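Local coordinates for protein Fdc1 (Candida dubliniensis, PDB 4ZAD) that probably catalyses the reversible, prenylated-FMN-dependent decarboxylation of cinnamic-type acids such as ferulic, p-coumaric and cinnamic acid to their vinyl products, at residues A[146-151]-A[320-325]; A[154-159]-A[177-182]; A[289-294]-A[453-458]. All coordinates share one frame; numbering follows the deposited sequence. Where two conformers were deposited one is given.

All three contacts are mostly buried, and each touches the prenylated flavin. Contacts 1 and 2 lie within the Rift-related, FMN-binding region, and the residues of contact 2 fall between the two segments of contact 1. They also meet in space, where the backbone N of Ser-321 is hydrogen-bonded to Thr-159 OG1. Contact 3 instead brings the Rift-related region against the C-terminal one. The chemistry differs with place. Contact 2 is knit by backbone hydrogen bonds, contact 1 has one histidine-to-carbonyl bond amid apolar packing, and contact 3 has no hydrogen bond between its segments. Contacts 1 and 3 also reach the second subunit, whereas contact 2 stays within its own chain.

Contact 1 (A[146-151]-A[320-325]); sequences PLLHHG and ISNPGL. With 4LU (1-deoxy-5-O-phosphono-1-(3,3,4,5-tetramethyl-9,11-dioxo-2,3,8,9,10,11-hexahydro-7H-quinolino[1,8-fg]pteridin-12-ium-7-y l)-D-ribitol), chain E.
Asn-322 carries CG anti to its backbone N (chi1 -177°), and His-149 carries CG anti to its carbonyl carbon (chi1 -35°), which brings the amide to the imidazole. Asn-322 OD1 lies over one face of the ring, 3.1 Å from His-149 CE1. It is also 2.9 Å from His-149 NE2, but the angle is too poor for a hydrogen bond. The N-H of NE2 goes to Pro-323 O instead, at 2.8 Å and 153°. This acceptor lies near the ring plane. His-149 ND1 is hydrogen-bonded to Asp-152, so both ring nitrogens are held and the ring's rotation is fixed. Leu-148 packs alongside, with its CB 3.3 Å from Asn-322 OD1. At the far end, Pro-146 CG meets Ile-320 CD1 at 4.2 Å. The hydroxyl of Tyr-496 of the second subunit is hydrogen-bonded to both Leu-148 O and Asn-322 ND2. Ser-321 OG is hydrogen-bonded to Glu-329. Pro-323 CG comes within 3.5 Å of cofactor atom C12. The touching parts, 146-149 and 320-323, run nearly parallel. Segment 320-325 lines the prenylated-FMN pocket of this UbiD-family enzyme, beside the prenyl-derived C12 and the flavin methyl C7M, and 146-151 lies behind it as second shell.

Contact 2 (A[154-159]-A[177-182]); sequences GKFIQT and IARGMV. With 4LU (1-deoxy-5-O-phosphono-1-(3,3,4,5-tetramethyl-9,11-dioxo-2,3,8,9,10,11-hexahydro-7H-quinolino[1,8-fg]pteridin-12-ium-7-y l)-D-ribitol), chain E.
Gln-158 and Gly-180 form a single antiparallel bridge as a hydrogen-bonded pair, with Gln-158 N giving to Gly-180 O at 3.1 Å and a weak return bond from Gly-180 N to Gln-158 O. A further backbone bond runs from Val-182 N to Lys-155 O at 3.0 Å. The main side-chain meeting is Met-181 on Phe-156. Met-181 CB sits over the centre of the Phe-156 ring, 3.5 Å from the centroid, as a CH-pi contact. With CG between the backbone N and the carbonyl carbon (chi1 49°), Met-181 CG is directed to Phe-156 CZ at 3.6 Å. The sulfur follows obliquely, a Met-aromatic contact. Arg-179 CD touches Phe-156 CE2 at 3.6 Å, while its guanidinium makes a salt bridge to Glu-284. Gln-158 bends at chi2, and its NE2 makes a weak 2.8 Å bond to Ala-178 O as well as a bond to Gly-161 O. Segment 177-182 also grips the prenylated flavin: Arg-179 N donates to O4 at 3.0 Å, and Ile-177 O accepts from O2'. Around this core, Gln-158 packs on Leu-218 and Phe-220 of strand 214-220, Ile-157 and Met-181 meet strand 187-189, and Ile-177 rests on helix 224-230.

Contact 3 (A[289-294]-A[453-458]); sequences EMHGYC and LAPFAS. With 4LU (1-deoxy-5-O-phosphono-1-(3,3,4,5-tetramethyl-9,11-dioxo-2,3,8,9,10,11-hexahydro-7H-quinolino[1,8-fg]pteridin-12-ium-7-y l)-D-ribitol), chain E.
Pro-455 fits against His-291 and Tyr-293, and this is the tight part of the contact. Pro-455 CD lies 3.5 Å from His-291 ND1, and Pro-455 CG lies 3.5 Å from Tyr-293 CD1. The proline and tyrosine side chains cross at about a right angle. His-291 CE1 also reaches Ala-454 N at 3.6 Å, at the N-cap of helix 455-458. Met-290 CG covers one face of the His-291 ring. Glu-289 to Gly-292 form a type I turn that carries Met-290 and His-291, and Tyr-293 follows it. The Tyr-293 side chain packs against the second subunit: its OH is hydrogen-bonded to Thr-434 of that chain, and its ring stacks on Trp-430 of that chain.

The more open side is at Leu-453, which is partly exposed, though segment 289-294 covers it well. There the side chains of Leu-453 and Glu-289 meet at one methyl, Leu-453 CD2, 3.6 Å from Glu-289 OE2. Glu-289 was modelled in two conformers, so its details are less certain. In one of them, OE1 accepts from Met-290 N at 3.0 Å through its anti lone pair. OE2 lies 3.0 Å from cofactor atom C1 and has a long, weak ion pair with Arg-179.

No hydrogen bond links the two segments. They meet by van der Waals packing, partly against polar groups. The Glu-289 carboxylate is held within its own segment and directed at the flavin, which fits its predicted role as proton donor.

Contact 1 (A[146-151]-A[320-325])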
loop_
_atom_site.group_PDB
_atom_site.type_symbol
_atom_site.label_atom_id
_atom_site.label_comp_id
_atom_site.label_asym_id
_atom_site.label_seq_id
_atom_site.Cartn_x
_atom_site.Cartn_y
_atom_site.Cartn_z
ATOM N N PRO A 146 6.292 -21.889 23.591
ATOM C CA PRO A 146 7.055 -20.678 23.305
ATOM C C PRO A 146 6.515 -19.417 23.951
ATOM O O PRO A 146 5.302 -19.316 24.175
ATOM C CB PRO A 146 6.926 -20.534 21.789
ATOM C CG PRO A 146 5.688 -21.269 21.425
ATOM C CD PRO A 146 5.547 -22.378 22.415
ATOM N N LEU A 147 7.411 -18.459 24.215
ATOM C CA LEU A 147 7.029 -17.075 24.457
ATOM C C LEU A 147 7.291 -16.309 23.150
ATOM O O LEU A 147 8.433 -15.888 22.806
ATOM C CB LEU A 147 7.815 -16.487 25.613
ATOM C CG LEU A 147 7.390 -15.101 26.109
ATOM C CD1 LEU A 147 6.331 -15.252 27.171
ATOM C CD2 LEU A 147 8.595 -14.343 26.663
ATOM N N LEU A 148 6.209 -16.145 22.406
ATOM C CA LEU A 148 6.295 -15.796 21.010
ATOM C C LEU A 148 6.715 -14.354 20.802
ATOM O O LEU A 148 7.512 -14.068 19.891
ATOM C CB LEU A 148 4.950 -16.069 20.336
ATOM C CG LEU A 148 4.643 -17.541 20.197
ATOM C CD1 LEU A 148 3.221 -17.765 19.694
ATOM C CD2 LEU A 148 5.721 -18.149 19.235
ATOM N N HIS A 149 6.186 -13.461 21.636
ATOM C CA HIS A 149 6.534 -12.061 21.556
ATOM C C HIS A 149 6.921 -11.493 22.916
ATOM O O HIS A 149 6.271 -11.788 23.895
ATOM C CB HIS A 149 5.376 -11.202 21.053
ATOM C CG HIS A 149 4.500 -11.844 20.036
ATOM N ND1 HIS A 149 3.580 -12.820 20.351
ATOM C CD2 HIS A 149 4.312 -11.558 18.729
ATOM C CE1 HIS A 149 2.910 -13.150 19.266
ATOM N NE2 HIS A 149 3.334 -12.395 18.269
ATOM N N HIS A 150 7.936 -10.625 22.952
ATOM C CA HIS A 150 8.188 -9.767 24.115
ATOM C C HIS A 150 6.905 -9.088 24.494
ATOM O O HIS A 150 6.266 -8.457 23.642
ATOM C CB HIS A 150 9.225 -8.680 23.791
ATOM C CG HIS A 150 9.714 -7.931 24.997
ATOM N ND1 HIS A 150 10.329 -8.560 26.063
ATOM C CD2 HIS A 150 9.688 -6.611 25.299
ATOM C CE1 HIS A 150 10.642 -7.658 26.978
ATOM N NE2 HIS A 150 10.265 -6.466 26.538
ATOM N N GLY A 151 6.531 -9.219 25.766
ATOM C CA GLY A 151 5.329 -8.583 26.315
ATOM C C GLY A 151 4.115 -9.514 26.330
ATOM O O GLY A 151 3.039 -9.147 26.826
ATOM N N ILE A 320 2.232 -23.976 14.941
ATOM C CA ILE A 320 2.341 -22.740 15.700
ATOM C C ILE A 320 2.056 -21.611 14.698
ATOM O O ILE A 320 2.423 -21.731 13.538
ATOM C CB ILE A 320 3.799 -22.720 16.344
ATOM C CG1 ILE A 320 3.807 -23.516 17.673
ATOM C CG2 ILE A 320 4.432 -21.338 16.490
ATOM C CD1 ILE A 320 2.877 -22.960 18.824
ATOM N N SER A 321 1.341 -20.570 15.141
ATOM C CA SER A 321 1.270 -19.267 14.443
ATOM C C SER A 321 1.669 -18.086 15.340
ATOM O O SER A 321 1.225 -17.953 16.478
ATOM C CB SER A 321 -0.111 -18.993 13.867
ATOM O OG SER A 321 -0.187 -17.687 13.332
ATOM N N ASN A 322 2.486 -17.203 14.789
ATOM C CA ASN A 322 3.107 -16.143 15.550
ATOM C C ASN A 322 2.729 -14.867 14.861
ATOM O O ASN A 322 3.433 -14.421 13.962
ATOM C CB ASN A 322 4.616 -16.350 15.578
ATOM C CG ASN A 322 5.340 -15.322 16.402
ATOM O OD1 ASN A 322 4.766 -14.699 17.307
ATOM N ND2 ASN A 322 6.626 -15.122 16.082
ATOM N N PRO A 323 1.595 -14.290 15.262
ATOM C CA PRO A 323 0.986 -13.213 14.526
ATOM C C PRO A 323 1.708 -11.905 14.700
ATOM O O PRO A 323 2.265 -11.649 15.757
ATOM C CB PRO A 323 -0.416 -13.108 15.158
ATOM C CG PRO A 323 -0.620 -14.348 15.850
ATOM C CD PRO A 323 0.721 -14.692 16.369
ATOM N N GLY A 324 1.693 -11.108 13.647
ATOM C CA GLY A 324 2.206 -9.755 13.691
ATOM C C GLY A 324 1.900 -9.020 12.396
ATOM O O GLY A 324 0.749 -9.022 11.901
ATOM N N LEU A 325 2.937 -8.393 11.843
ATOM C CA LEU A 325 2.799 -7.692 10.581
ATOM C C LEU A 325 2.477 -8.675 9.506
ATOM O O LEU A 325 2.678 -9.858 9.709
ATOM C CB LEU A 325 4.079 -6.922 10.213
ATOM C CG LEU A 325 3.953 -5.541 10.854
ATOM C CD1 LEU A 325 4.745 -5.527 12.206
ATOM C CD2 LEU A 325 4.339 -4.458 9.876
HETATM C C9 4LU E . -7.390 -17.564 13.639
HETATM C C8 4LU E . -6.190 -18.231 13.358
HETATM C C7 4LU E . -5.129 -18.211 14.273
HETATM C C10 4LU E . -9.260 -16.457 16.620
HETATM C C6 4LU E . -5.286 -17.392 15.510
HETATM N N3 4LU E . -9.826 -15.814 19.213
HETATM C C2 4LU E . -10.826 -16.033 18.352
HETATM C C13 4LU E . -4.254 -18.673 17.223
HETATM C C5 4LU E . -4.226 -17.335 16.522
HETATM C C1 4LU E . -5.810 -15.833 17.764
HETATM O O2 4LU E . -11.982 -15.949 18.788
HETATM N N1 4LU E . -10.548 -16.348 17.063
HETATM C C4 4LU E . -8.535 -15.888 18.828
HETATM O O4 4LU E . -7.706 -15.658 19.741
HETATM C C4A 4LU E . -8.209 -16.200 17.528
HETATM N N5 4LU E . -6.776 -15.964 16.901
HETATM C C3 4LU E . -4.579 -16.467 17.633
HETATM C C12 4LU E . -2.826 -17.100 15.965
HETATM C C5A 4LU E . -6.566 -16.669 15.728
HETATM C C7M 4LU E . -3.830 -18.933 14.028
HETATM C C8M 4LU E . -6.129 -19.002 12.065
HETATM C C9A 4LU E . -7.654 -16.930 14.863
HETATM N N10 4LU E . -9.010 -16.795 15.324
HETATM C "C1'" 4LU E . -10.092 -16.443 14.394
HETATM C "C2'" 4LU E . -11.068 -17.618 14.342
HETATM O "O2'" 4LU E . -10.313 -18.834 14.168
HETATM C "C3'" 4LU E . -12.120 -17.458 13.237
HETATM O "O3'" 4LU E . -12.938 -16.300 13.505
HETATM C "C4'" 4LU E . -13.023 -18.702 13.101
HETATM O "O4'" 4LU E . -14.170 -18.372 12.312
HETATM C "C5'" 4LU E . -13.531 -19.190 14.469
HETATM O "O5'" 4LU E . -14.410 -20.294 14.387
HETATM P P 4LU E . -15.984 -20.176 14.564
HETATM O O2P 4LU E . -16.309 -21.669 14.602
HETATM O O3P 4LU E . -16.423 -19.383 13.314
HETATM O O1P 4LU E . -16.213 -19.414 15.852
#

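Contact 2 (A[154-159]-A[177-182])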
loop_
_atom_site.group_PDB
_atom_site.type_symbol
_atom_site.label_atom_id
_atom_site.label_comp_id
_atom_site.label_asym_id
_atom_site.label_seq_id
_atom_site.Cartn_x
_atom_site.Cartn_y
_atom_site.Cartn_z
ATOM N N GLY A 154 2.037 -14.630 28.728
ATOM C CA GLY A 154 2.232 -16.040 29.050
ATOM C C GLY A 154 2.864 -16.753 27.868
ATOM O O GLY A 154 3.193 -16.141 26.826
ATOM N N LYS A 155 3.027 -18.055 28.011
ATOM C CA LYS A 155 3.459 -18.857 26.901
ATOM C C LYS A 155 2.208 -19.379 26.168
ATOM O O LYS A 155 1.352 -20.054 26.755
ATOM C CB LYS A 155 4.338 -19.983 27.394
ATOM C CG LYS A 155 5.602 -19.549 28.192
ATOM C CD LYS A 155 6.209 -20.792 28.916
ATOM C CE LYS A 155 7.549 -20.559 29.595
ATOM N NZ LYS A 155 8.308 -21.842 29.547
ATOM N N PHE A 156 2.089 -19.035 24.894
ATOM C CA PHE A 156 0.891 -19.385 24.124
ATOM C C PHE A 156 1.005 -20.730 23.421
ATOM O O PHE A 156 1.547 -20.849 22.309
ATOM C CB PHE A 156 0.511 -18.266 23.178
ATOM C CG PHE A 156 -0.339 -17.203 23.829
ATOM C CD1 PHE A 156 0.241 -16.123 24.460
ATOM C CD2 PHE A 156 -1.732 -17.286 23.803
ATOM C CE1 PHE A 156 -0.552 -15.147 25.049
ATOM C CE2 PHE A 156 -2.520 -16.324 24.396
ATOM C CZ PHE A 156 -1.956 -15.273 25.012
ATOM N N ILE A 157 0.481 -21.748 24.096
ATOM C CA ILE A 157 0.628 -23.128 23.667
ATOM C C ILE A 157 -0.313 -23.398 22.510
ATOM O O ILE A 157 -0.049 -24.256 21.678
ATOM C CB ILE A 157 0.359 -24.099 24.848
ATOM C CG1 ILE A 157 0.816 -25.516 24.521
ATOM C CG2 ILE A 157 -1.127 -24.082 25.288
ATOM C CD1 ILE A 157 0.655 -26.454 25.686
ATOM N N GLN A 158 -1.395 -22.635 22.449
ATOM C CA GLN A 158 -2.459 -22.856 21.474
ATOM C C GLN A 158 -2.526 -21.683 20.542
ATOM O O GLN A 158 -3.093 -20.632 20.845
ATOM C CB GLN A 158 -3.786 -23.131 22.173
ATOM C CG GLN A 158 -5.057 -22.778 21.445
ATOM C CD GLN A 158 -5.197 -23.374 20.068
ATOM O OE1 GLN A 158 -4.287 -23.982 19.531
ATOM N NE2 GLN A 158 -6.359 -23.162 19.473
ATOM N N THR A 159 -1.891 -21.875 19.397
ATOM C CA THR A 159 -1.941 -20.914 18.339
ATOM C C THR A 159 -2.359 -21.572 17.033
ATOM O O THR A 159 -2.650 -20.869 16.095
ATOM C CB THR A 159 -0.592 -20.163 18.182
ATOM O OG1 THR A 159 0.425 -21.049 17.671
ATOM C CG2 THR A 159 -0.149 -19.605 19.512
ATOM N N ILE A 177 -10.393 -22.165 15.895
ATOM C CA ILE A 177 -9.099 -21.754 16.466
ATOM C C ILE A 177 -9.363 -20.571 17.336
ATOM O O ILE A 177 -10.141 -19.697 16.975
ATOM C CB ILE A 177 -8.072 -21.291 15.407
ATOM C CG1 ILE A 177 -7.747 -22.408 14.428
ATOM C CG2 ILE A 177 -6.774 -20.757 16.068
ATOM C CD1 ILE A 177 -6.795 -21.956 13.322
ATOM N N ALA A 178 -8.705 -20.549 18.483
ATOM C CA ALA A 178 -8.729 -19.390 19.377
ATOM C C ALA A 178 -7.499 -19.528 20.199
ATOM O O ALA A 178 -7.056 -20.636 20.444
ATOM C CB ALA A 178 -9.993 -19.370 20.276
ATOM N N ARG A 179 -6.933 -18.411 20.616
ATOM C CA ARG A 179 -5.641 -18.443 21.252
ATOM C C ARG A 179 -5.776 -19.035 22.620
ATOM O O ARG A 179 -6.886 -19.092 23.171
ATOM C CB ARG A 179 -5.031 -17.048 21.317
ATOM C CG ARG A 179 -5.597 -16.155 22.368
ATOM C CD ARG A 179 -4.914 -14.823 22.241
ATOM N NE ARG A 179 -5.223 -13.888 23.305
ATOM C CZ ARG A 179 -5.252 -12.567 23.143
ATOM N NH1 ARG A 179 -5.029 -12.031 21.948
ATOM N NH2 ARG A 179 -5.521 -11.765 24.168
ATOM N N GLY A 180 -4.645 -19.491 23.145
ATOM C CA GLY A 180 -4.592 -20.097 24.458
ATOM C C GLY A 180 -3.216 -20.055 25.070
ATOM O O GLY A 180 -2.208 -20.351 24.418
ATOM N N MET A 181 -3.156 -19.658 26.326
ATOM C CA MET A 181 -1.896 -19.617 27.017
ATOM C C MET A 181 -1.939 -20.468 28.287
ATOM O O MET A 181 -2.993 -20.679 28.886
ATOM C CB MET A 181 -1.457 -18.172 27.312
ATOM C CG MET A 181 -2.484 -17.255 27.941
ATOM S SD MET A 181 -1.686 -15.831 28.734
ATOM C CE MET A 181 -1.265 -16.508 30.365
ATOM N N VAL A 182 -0.773 -20.963 28.685
ATOM C CA VAL A 182 -0.681 -21.807 29.866
ATOM C C VAL A 182 -0.944 -20.944 31.076
ATOM O O VAL A 182 -0.340 -19.892 31.220
ATOM C CB VAL A 182 0.704 -22.443 30.005
ATOM C CG1 VAL A 182 0.754 -23.337 31.271
ATOM C CG2 VAL A 182 1.052 -23.247 28.744
HETATM C C9 4LU E . -7.390 -17.564 13.639
HETATM C C8 4LU E . -6.190 -18.231 13.358
HETATM C C7 4LU E . -5.129 -18.211 14.273
HETATM C C10 4LU E . -9.260 -16.457 16.620
HETATM C C6 4LU E . -5.286 -17.392 15.510
HETATM N N3 4LU E . -9.826 -15.814 19.213
HETATM C C2 4LU E . -10.826 -16.033 18.352
HETATM C C13 4LU E . -4.254 -18.673 17.223
HETATM C C5 4LU E . -4.226 -17.335 16.522
HETATM C C1 4LU E . -5.810 -15.833 17.764
HETATM O O2 4LU E . -11.982 -15.949 18.788
HETATM N N1 4LU E . -10.548 -16.348 17.063
HETATM C C4 4LU E . -8.535 -15.888 18.828
HETATM O O4 4LU E . -7.706 -15.658 19.741
HETATM C C4A 4LU E . -8.209 -16.200 17.528
HETATM N N5 4LU E . -6.776 -15.964 16.901
HETATM C C3 4LU E . -4.579 -16.467 17.633
HETATM C C12 4LU E . -2.826 -17.100 15.965
HETATM C C5A 4LU E . -6.566 -16.669 15.728
HETATM C C7M 4LU E . -3.830 -18.933 14.028
HETATM C C8M 4LU E . -6.129 -19.002 12.065
HETATM C C9A 4LU E . -7.654 -16.930 14.863
HETATM N N10 4LU E . -9.010 -16.795 15.324
HETATM C "C1'" 4LU E . -10.092 -16.443 14.394
HETATM C "C2'" 4LU E . -11.068 -17.618 14.342
HETATM O "O2'" 4LU E . -10.313 -18.834 14.168
HETATM C "C3'" 4LU E . -12.120 -17.458 13.237
HETATM O "O3'" 4LU E . -12.938 -16.300 13.505
HETATM C "C4'" 4LU E . -13.023 -18.702 13.101
HETATM O "O4'" 4LU E . -14.170 -18.372 12.312
HETATM C "C5'" 4LU E . -13.531 -19.190 14.469
HETATM O "O5'" 4LU E . -14.410 -20.294 14.387
HETATM P P 4LU E . -15.984 -20.176 14.564
HETATM O O2P 4LU E . -16.309 -21.669 14.602
HETATM O O3P 4LU E . -16.423 -19.383 13.314
HETATM O O1P 4LU E . -16.213 -19.414 15.852
#

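Contact 3 (A[289-294]-A[453-458])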
loop_
_atom_site.group_PDB
_atom_site.type_symbol
_atom_site.label_atom_id
_atom_site.label_comp_id
_atom_site.label_asym_id
_atom_site.label_seq_id
_atom_site.Cartn_x
_atom_site.Cartn_y
_atom_site.Cartn_z
ATOM N N GLU A 289 -0.696 -9.772 18.254
ATOM C CA GLU A 289 -1.779 -10.301 17.417
ATOM C C GLU A 289 -1.818 -9.669 16.025
ATOM O O GLU A 289 -0.959 -8.871 15.650
ATOM C CB GLU A 289 -3.152 -10.154 18.129
ATOM C CG GLU A 289 -3.760 -11.468 18.724
ATOM C CD GLU A 289 -4.708 -12.247 17.795
ATOM O OE1 GLU A 289 -4.571 -12.197 16.550
ATOM O OE2 GLU A 289 -5.607 -12.936 18.342
ATOM N N MET A 290 -2.868 -10.039 15.302
ATOM C CA MET A 290 -3.036 -9.860 13.870
ATOM C C MET A 290 -2.884 -8.476 13.252
ATOM O O MET A 290 -2.742 -8.374 12.025
ATOM C CB MET A 290 -4.416 -10.439 13.469
ATOM C CG MET A 290 -5.609 -9.711 14.090
ATOM S SD MET A 290 -7.142 -10.512 13.648
ATOM C CE MET A 290 -7.162 -10.085 11.910
ATOM N N HIS A 291 -2.914 -7.423 14.055
ATOM C CA HIS A 291 -2.733 -6.088 13.515
ATOM C C HIS A 291 -1.320 -5.606 13.705
ATOM O O HIS A 291 -0.997 -4.493 13.324
ATOM C CB HIS A 291 -3.741 -5.149 14.116
ATOM C CG HIS A 291 -5.150 -5.584 13.878
ATOM N ND1 HIS A 291 -5.993 -5.964 14.897
ATOM C CD2 HIS A 291 -5.856 -5.737 12.728
ATOM C CE1 HIS A 291 -7.167 -6.303 14.391
ATOM N NE2 HIS A 291 -7.107 -6.187 13.077
ATOM N N GLY A 292 -0.474 -6.453 14.281
ATOM C CA GLY A 292 0.948 -6.170 14.379
ATOM C C GLY A 292 1.458 -5.563 15.677
ATOM O O GLY A 292 2.640 -5.173 15.739
ATOM N N TYR A 293 0.602 -5.487 16.708
ATOM C CA TYR A 293 1.012 -5.013 18.049
ATOM C C TYR A 293 0.897 -6.070 19.169
ATOM O O TYR A 293 0.059 -6.973 19.123
ATOM C CB TYR A 293 0.191 -3.783 18.455
ATOM C CG TYR A 293 0.153 -2.715 17.392
ATOM C CD1 TYR A 293 -0.744 -2.801 16.310
ATOM C CD2 TYR A 293 1.000 -1.639 17.441
ATOM C CE1 TYR A 293 -0.769 -1.862 15.328
ATOM C CE2 TYR A 293 0.968 -0.692 16.471
ATOM C CZ TYR A 293 0.093 -0.818 15.403
ATOM O OH TYR A 293 0.068 0.144 14.435
ATOM N N CYS A 294 1.772 -5.954 20.163
ATOM C CA CYS A 294 1.503 -6.449 21.513
ATOM C C CYS A 294 1.505 -5.233 22.430
ATOM O O CYS A 294 2.451 -4.440 22.438
ATOM C CB CYS A 294 2.565 -7.425 22.004
ATOM S SG CYS A 294 2.184 -7.894 23.725
ATOM N N LEU A 453 -10.209 -6.099 18.976
ATOM C CA LEU A 453 -8.755 -6.189 18.764
ATOM C C LEU A 453 -8.153 -5.066 17.895
ATOM O O LEU A 453 -6.974 -4.767 18.061
ATOM C CB LEU A 453 -8.335 -7.542 18.205
ATOM C CG LEU A 453 -8.158 -8.717 19.186
ATOM C CD1 LEU A 453 -9.497 -9.124 19.889
ATOM C CD2 LEU A 453 -7.516 -9.929 18.452
ATOM N N ALA A 454 -8.914 -4.445 16.987
ATOM C CA ALA A 454 -8.385 -3.327 16.194
ATOM C C ALA A 454 -7.662 -2.416 17.145
ATOM O O ALA A 454 -8.227 -2.049 18.182
ATOM C CB ALA A 454 -9.472 -2.532 15.517
ATOM N N PRO A 455 -6.405 -2.047 16.812
ATOM C CA PRO A 455 -5.678 -1.192 17.704
ATOM C C PRO A 455 -6.358 0.133 17.951
ATOM O O PRO A 455 -6.400 0.592 19.117
ATOM C CB PRO A 455 -4.347 -1.019 16.980
ATOM C CG PRO A 455 -4.163 -2.304 16.333
ATOM C CD PRO A 455 -5.494 -2.646 15.816
ATOM N N PHE A 456 -6.880 0.737 16.876
ATOM C CA PHE A 456 -7.535 2.035 16.989
ATOM C C PHE A 456 -8.720 1.969 17.959
ATOM O O PHE A 456 -9.061 2.980 18.566
ATOM C CB PHE A 456 -7.930 2.627 15.615
ATOM C CG PHE A 456 -8.670 1.672 14.695
ATOM C CD1 PHE A 456 -9.971 1.306 14.950
ATOM C CD2 PHE A 456 -8.073 1.192 13.544
ATOM C CE1 PHE A 456 -10.640 0.453 14.078
ATOM C CE2 PHE A 456 -8.752 0.347 12.670
ATOM C CZ PHE A 456 -10.008 -0.029 12.932
ATOM N N ALA A 457 -9.309 0.773 18.110
ATOM C CA ALA A 457 -10.356 0.531 19.116
ATOM C C ALA A 457 -9.784 0.170 20.500
ATOM O O ALA A 457 -10.244 0.697 21.503
ATOM C CB ALA A 457 -11.351 -0.534 18.649
ATOM N N SER A 458 -8.782 -0.698 20.571
ATOM C CA SER A 458 -8.338 -1.188 21.873
ATOM C C SER A 458 -7.667 -0.097 22.690
ATOM O O SER A 458 -7.757 -0.107 23.929
ATOM C CB SER A 458 -7.417 -2.394 21.730
ATOM O OG SER A 458 -6.166 -2.050 21.164
HETATM C C9 4LU E . -7.390 -17.564 13.639
HETATM C C8 4LU E . -6.190 -18.231 13.358
HETATM C C7 4LU E . -5.129 -18.211 14.273
HETATM C C10 4LU E . -9.260 -16.457 16.620
HETATM C C6 4LU E . -5.286 -17.392 15.510
HETATM N N3 4LU E . -9.826 -15.814 19.213
HETATM C C2 4LU E . -10.826 -16.033 18.352
HETATM C C13 4LU E . -4.254 -18.673 17.223
HETATM C C5 4LU E . -4.226 -17.335 16.522
HETATM C C1 4LU E . -5.810 -15.833 17.764
HETATM O O2 4LU E . -11.982 -15.949 18.788
HETATM N N1 4LU E . -10.548 -16.348 17.063
HETATM C C4 4LU E . -8.535 -15.888 18.828
HETATM O O4 4LU E . -7.706 -15.658 19.741
HETATM C C4A 4LU E . -8.209 -16.200 17.528
HETATM N N5 4LU E . -6.776 -15.964 16.901
HETATM C C3 4LU E . -4.579 -16.467 17.633
HETATM C C12 4LU E . -2.826 -17.100 15.965
HETATM C C5A 4LU E . -6.566 -16.669 15.728
HETATM C C7M 4LU E . -3.830 -18.933 14.028
HETATM C C8M 4LU E . -6.129 -19.002 12.065
HETATM C C9A 4LU E . -7.654 -16.930 14.863
HETATM N N10 4LU E . -9.010 -16.795 15.324
HETATM C "C1'" 4LU E . -10.092 -16.443 14.394
HETATM C "C2'" 4LU E . -11.068 -17.618 14.342
HETATM O "O2'" 4LU E . -10.313 -18.834 14.168
HETATM C "C3'" 4LU E . -12.120 -17.458 13.237
HETATM O "O3'" 4LU E . -12.938 -16.300 13.505
HETATM C "C4'" 4LU E . -13.023 -18.702 13.101
HETATM O "O4'" 4LU E . -14.170 -18.372 12.312
HETATM C "C5'" 4LU E . -13.531 -19.190 14.469
HETATM O "O5'" 4LU E . -14.410 -20.294 14.387
HETATM P P 4LU E . -15.984 -20.176 14.564
HETATM O O2P 4LU E . -16.309 -21.669 14.602
HETATM O O3P 4LU E . -16.423 -19.383 13.314
HETATM O O1P 4LU E . -16.213 -19.414 15.852
#